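Local coordinates for N(2),N(2)-dimethylguanosine tRNA methyltransferase (Pyrococcus horikoshii, PDB 2EJT), which catalyses the dimethylation of guanine 26 at N2 in tRNA, taking both methyl groups from S-adenosylmethionine, at the S-adenosylmethionine site. Sequence-based numbering; all coordinates share one arbitrary frame.

The S-adenosylmethionine site. Residues 27, 36, 53-57, 60-61, 77-80, 119-121, 138, 140, 146. With SAM (S-adenosylmethionine), chain B.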
# COMPACT_ATOMS: atom_id res chain seq x y z
N PHE A 27 -4.75 17.09 11.02
CA PHE A 27 -5.46 16.31 10.01
C PHE A 27 -5.99 14.95 10.44
O PHE A 27 -5.32 14.18 11.13
CB PHE A 27 -4.55 16.16 8.79
CG PHE A 27 -5.23 15.55 7.59
CD1 PHE A 27 -5.38 14.16 7.48
CD2 PHE A 27 -5.70 16.35 6.56
CE1 PHE A 27 -6.00 13.59 6.36
CE2 PHE A 27 -6.31 15.79 5.44
CZ PHE A 27 -6.46 14.41 5.33
N ARG A 36 -6.60 2.00 7.70
CA ARG A 36 -6.10 1.67 9.02
C ARG A 36 -6.58 0.29 9.48
O ARG A 36 -5.85 -0.41 10.18
CB ARG A 36 -6.48 2.76 10.03
CG ARG A 36 -5.74 4.08 9.80
CD ARG A 36 -6.04 5.11 10.88
NE ARG A 36 -7.33 5.78 10.73
CZ ARG A 36 -7.54 6.83 9.94
NH1 ARG A 36 -8.75 7.38 9.88
NH2 ARG A 36 -6.55 7.34 9.22
N ASP A 53 4.68 4.76 13.58
CA ASP A 53 3.65 5.48 12.85
C ASP A 53 4.36 6.83 12.60
O ASP A 53 4.21 7.79 13.35
CB ASP A 53 2.41 5.62 13.74
CG ASP A 53 1.34 6.50 13.14
OD1 ASP A 53 1.41 6.83 11.94
OD2 ASP A 53 0.40 6.86 13.89
N ALA A 54 5.17 6.85 11.54
CA ALA A 54 6.00 8.00 11.14
C ALA A 54 5.36 9.39 11.07
O ALA A 54 5.99 10.38 11.45
CB ALA A 54 6.69 7.69 9.81
N LEU A 55 4.14 9.47 10.55
CA LEU A 55 3.41 10.74 10.45
C LEU A 55 2.00 10.45 10.97
O LEU A 55 1.10 10.11 10.19
CB LEU A 55 3.35 11.21 8.99
CG LEU A 55 4.70 11.28 8.26
CD1 LEU A 55 4.91 10.00 7.49
CD2 LEU A 55 4.71 12.46 7.30
N SER A 56 1.80 10.58 12.28
CA SER A 56 0.52 10.24 12.89
C SER A 56 -0.59 11.28 13.05
O SER A 56 -1.73 10.90 13.34
CB SER A 56 0.77 9.58 14.25
OG SER A 56 1.79 10.24 14.97
N ALA A 57 -0.28 12.56 12.86
CA ALA A 57 -1.28 13.62 12.99
C ALA A 57 -2.01 13.56 14.34
O ALA A 57 -1.50 14.05 15.34
CB ALA A 57 -2.30 13.52 11.85
N ILE A 60 -4.16 8.53 15.69
CA ILE A 60 -5.11 7.43 15.53
C ILE A 60 -4.51 6.10 15.06
O ILE A 60 -4.88 5.04 15.56
CB ILE A 60 -6.27 7.81 14.56
CG1 ILE A 60 -7.27 6.66 14.45
CG2 ILE A 60 -5.72 8.14 13.18
CD1 ILE A 60 -7.90 6.27 15.76
N ARG A 61 -3.60 6.15 14.10
CA ARG A 61 -3.00 4.92 13.58
C ARG A 61 -2.21 4.20 14.68
O ARG A 61 -2.47 3.03 14.97
CB ARG A 61 -2.10 5.24 12.39
CG ARG A 61 -1.69 4.03 11.55
CD ARG A 61 -0.89 4.48 10.31
NE ARG A 61 -1.71 5.27 9.40
CZ ARG A 61 -2.31 4.79 8.31
NH1 ARG A 61 -3.04 5.59 7.55
NH2 ARG A 61 -2.17 3.51 7.97
N ASN A 77 4.79 9.77 15.78
CA ASN A 77 5.60 10.93 15.44
C ASN A 77 4.95 11.91 14.46
O ASN A 77 4.25 11.52 13.52
CB ASN A 77 6.93 10.45 14.84
CG ASN A 77 7.79 11.61 14.36
OD1 ASN A 77 8.46 12.28 15.16
ND2 ASN A 77 7.77 11.86 13.06
N ASP A 78 5.21 13.19 14.68
CA ASP A 78 4.72 14.24 13.81
C ASP A 78 5.55 15.50 14.02
O ASP A 78 5.96 15.81 15.13
CB ASP A 78 3.25 14.56 14.07
CG ASP A 78 2.58 15.20 12.87
OD1 ASP A 78 1.85 14.49 12.16
OD2 ASP A 78 2.80 16.41 12.62
N ILE A 79 5.80 16.22 12.94
CA ILE A 79 6.60 17.43 12.99
C ILE A 79 5.80 18.62 13.53
O ILE A 79 6.37 19.59 14.03
CB ILE A 79 7.15 17.76 11.59
CG1 ILE A 79 8.35 18.70 11.71
CG2 ILE A 79 6.05 18.37 10.72
CD1 ILE A 79 9.03 18.97 10.38
N SER A 80 4.48 18.53 13.44
CA SER A 80 3.61 19.61 13.90
C SER A 80 3.44 19.65 15.42
O SER A 80 3.13 18.65 16.05
CB SER A 80 2.23 19.48 13.27
OG SER A 80 1.31 20.37 13.88
N ASP A 119 8.91 15.63 15.91
CA ASP A 119 10.12 15.77 15.10
C ASP A 119 9.90 15.42 13.64
O ASP A 119 8.83 14.97 13.24
CB ASP A 119 11.21 14.85 15.68
CG ASP A 119 12.60 15.24 15.24
OD1 ASP A 119 13.54 14.47 15.53
OD2 ASP A 119 12.78 16.31 14.62
N ASP A 120 10.94 15.66 12.85
CA ASP A 120 10.93 15.34 11.43
C ASP A 120 11.02 13.82 11.40
O ASP A 120 11.88 13.24 12.07
CB ASP A 120 12.15 15.94 10.73
CG ASP A 120 12.13 15.74 9.22
OD1 ASP A 120 11.34 14.92 8.72
OD2 ASP A 120 12.91 16.42 8.53
N ALA A 121 10.15 13.17 10.64
CA ALA A 121 10.16 11.71 10.54
C ALA A 121 11.54 11.23 10.10
O ALA A 121 12.02 10.20 10.58
CB ALA A 121 9.10 11.24 9.55
N ASP A 138 2.49 7.01 6.10
CA ASP A 138 1.22 7.49 5.56
C ASP A 138 1.24 9.01 5.44
O ASP A 138 0.67 9.72 6.28
CB ASP A 138 0.07 7.07 6.48
CG ASP A 138 -1.28 7.52 5.96
OD1 ASP A 138 -2.03 8.17 6.72
OD2 ASP A 138 -1.59 7.21 4.79
N PHE A 140 0.79 12.91 3.34
CA PHE A 140 -0.22 13.61 2.58
C PHE A 140 0.44 13.81 1.22
O PHE A 140 1.15 14.79 1.00
CB PHE A 140 -0.57 14.95 3.22
CG PHE A 140 -1.74 15.64 2.59
CD1 PHE A 140 -1.55 16.58 1.58
CD2 PHE A 140 -3.04 15.32 2.97
CE1 PHE A 140 -2.65 17.18 0.96
CE2 PHE A 140 -4.14 15.92 2.36
CZ PHE A 140 -3.94 16.85 1.35
N PHE A 146 10.67 10.23 2.46
CA PHE A 146 10.89 9.46 3.68
C PHE A 146 11.33 8.02 3.43
O PHE A 146 11.82 7.36 4.33
CB PHE A 146 9.59 9.40 4.50
CG PHE A 146 9.01 10.75 4.81
CD1 PHE A 146 9.67 11.63 5.67
CD2 PHE A 146 7.82 11.15 4.22
CE1 PHE A 146 9.15 12.89 5.93
CE2 PHE A 146 7.29 12.41 4.48
CZ PHE A 146 7.95 13.28 5.34
N SAM B . -1.14 8.75 9.73
CA SAM B . -2.41 9.18 9.56
C SAM B . -3.71 8.68 9.84
O SAM B . -4.46 9.66 10.29
OXT SAM B . -4.00 7.47 9.65
CB SAM B . -2.11 10.56 8.89
CG SAM B . -1.23 11.65 8.33
SD SAM B . -1.35 13.21 7.59
CE SAM B . -2.36 13.05 6.13
C5' SAM B . 0.30 13.57 7.34
C4' SAM B . 0.80 14.73 8.28
O4' SAM B . 2.21 14.57 8.14
C3' SAM B . 0.56 15.77 9.37
O3' SAM B . 0.01 15.56 10.72
C2' SAM B . 1.90 16.51 9.47
O2' SAM B . 2.18 17.63 10.09
C1' SAM B . 2.89 15.71 8.65
N9 SAM B . 4.43 15.86 8.26
C8 SAM B . 4.86 16.54 7.21
N7 SAM B . 6.17 16.47 7.15
C5 SAM B . 6.61 15.76 8.16
C6 SAM B . 7.88 15.36 8.58
N6 SAM B . 8.96 15.73 7.90
N1 SAM B . 8.01 14.58 9.72
C2 SAM B . 6.91 14.19 10.44
N3 SAM B . 5.67 14.57 10.04
C4 SAM B . 5.48 15.35 8.91
O HOH W 1 -5.11 11.61 12.16
O HOH W 2 -6.48 10.32 8.68
O HOH W 3 -1.79 17.47 11.02
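The adenine of SAM is clamped between two aliphatic side chains: Leu55 lays CD2 over one face, 3.8 Å from the centroid of the six-membered ring, and Ile79 covers the other with CB and CG2. The Phe146 ring stands almost perpendicular to the six-membered ring of the SAM adenine (planes 85° apart) and turns its CE1-CZ edge towards SAM N6. At the other end, the Arg61 guanidinium carries Arg36 CG over the centre of one face and Asp138 CB near the rim of the opposite face, while SAM CA sits in plane at its edge. The base is read along its Watson-Crick edge. The backbone N of Ala121 donates to SAM N1 at 2.7 Å, and the exocyclic amine SAM N6 gives a nearly straight bond (178°) to Asp120 OD1, met from above the carboxylate plane. Asp78, its CG anti to the backbone N (chi1 -157°), points its carboxylate at the ribose diol, one oxygen to each hydroxyl. Asp78 OD1 accepts from SAM O3' at 2.6 Å and Asp78 OD2 from SAM O2' at 2.9 Å, both on syn lone pairs; Ala57 N and Ser80 N hold the same two oxygens from the protein side. An alanine here, lacking both carboxylate oxygens that join the diol to the amides of Ala57 and Ser80, would probably loosen the grip on the ribose. The methionine carboxylate oxygen SAM OXT forms a salt bridge with Arg36 NH2 at 2.6 Å and another with Arg61 NH1, which also pairs with Asp138 OD1. The amino SAM N donates to Leu55 O at 2.7 Å, in the carbonyl plane. Phe27 sets CD1 3.5 Å from the methyl carbon SAM CE. This class I methyltransferase pocket thus holds the methyl donor at both ends, with its reactive sulfonium between them, for transfer to tRNA guanine.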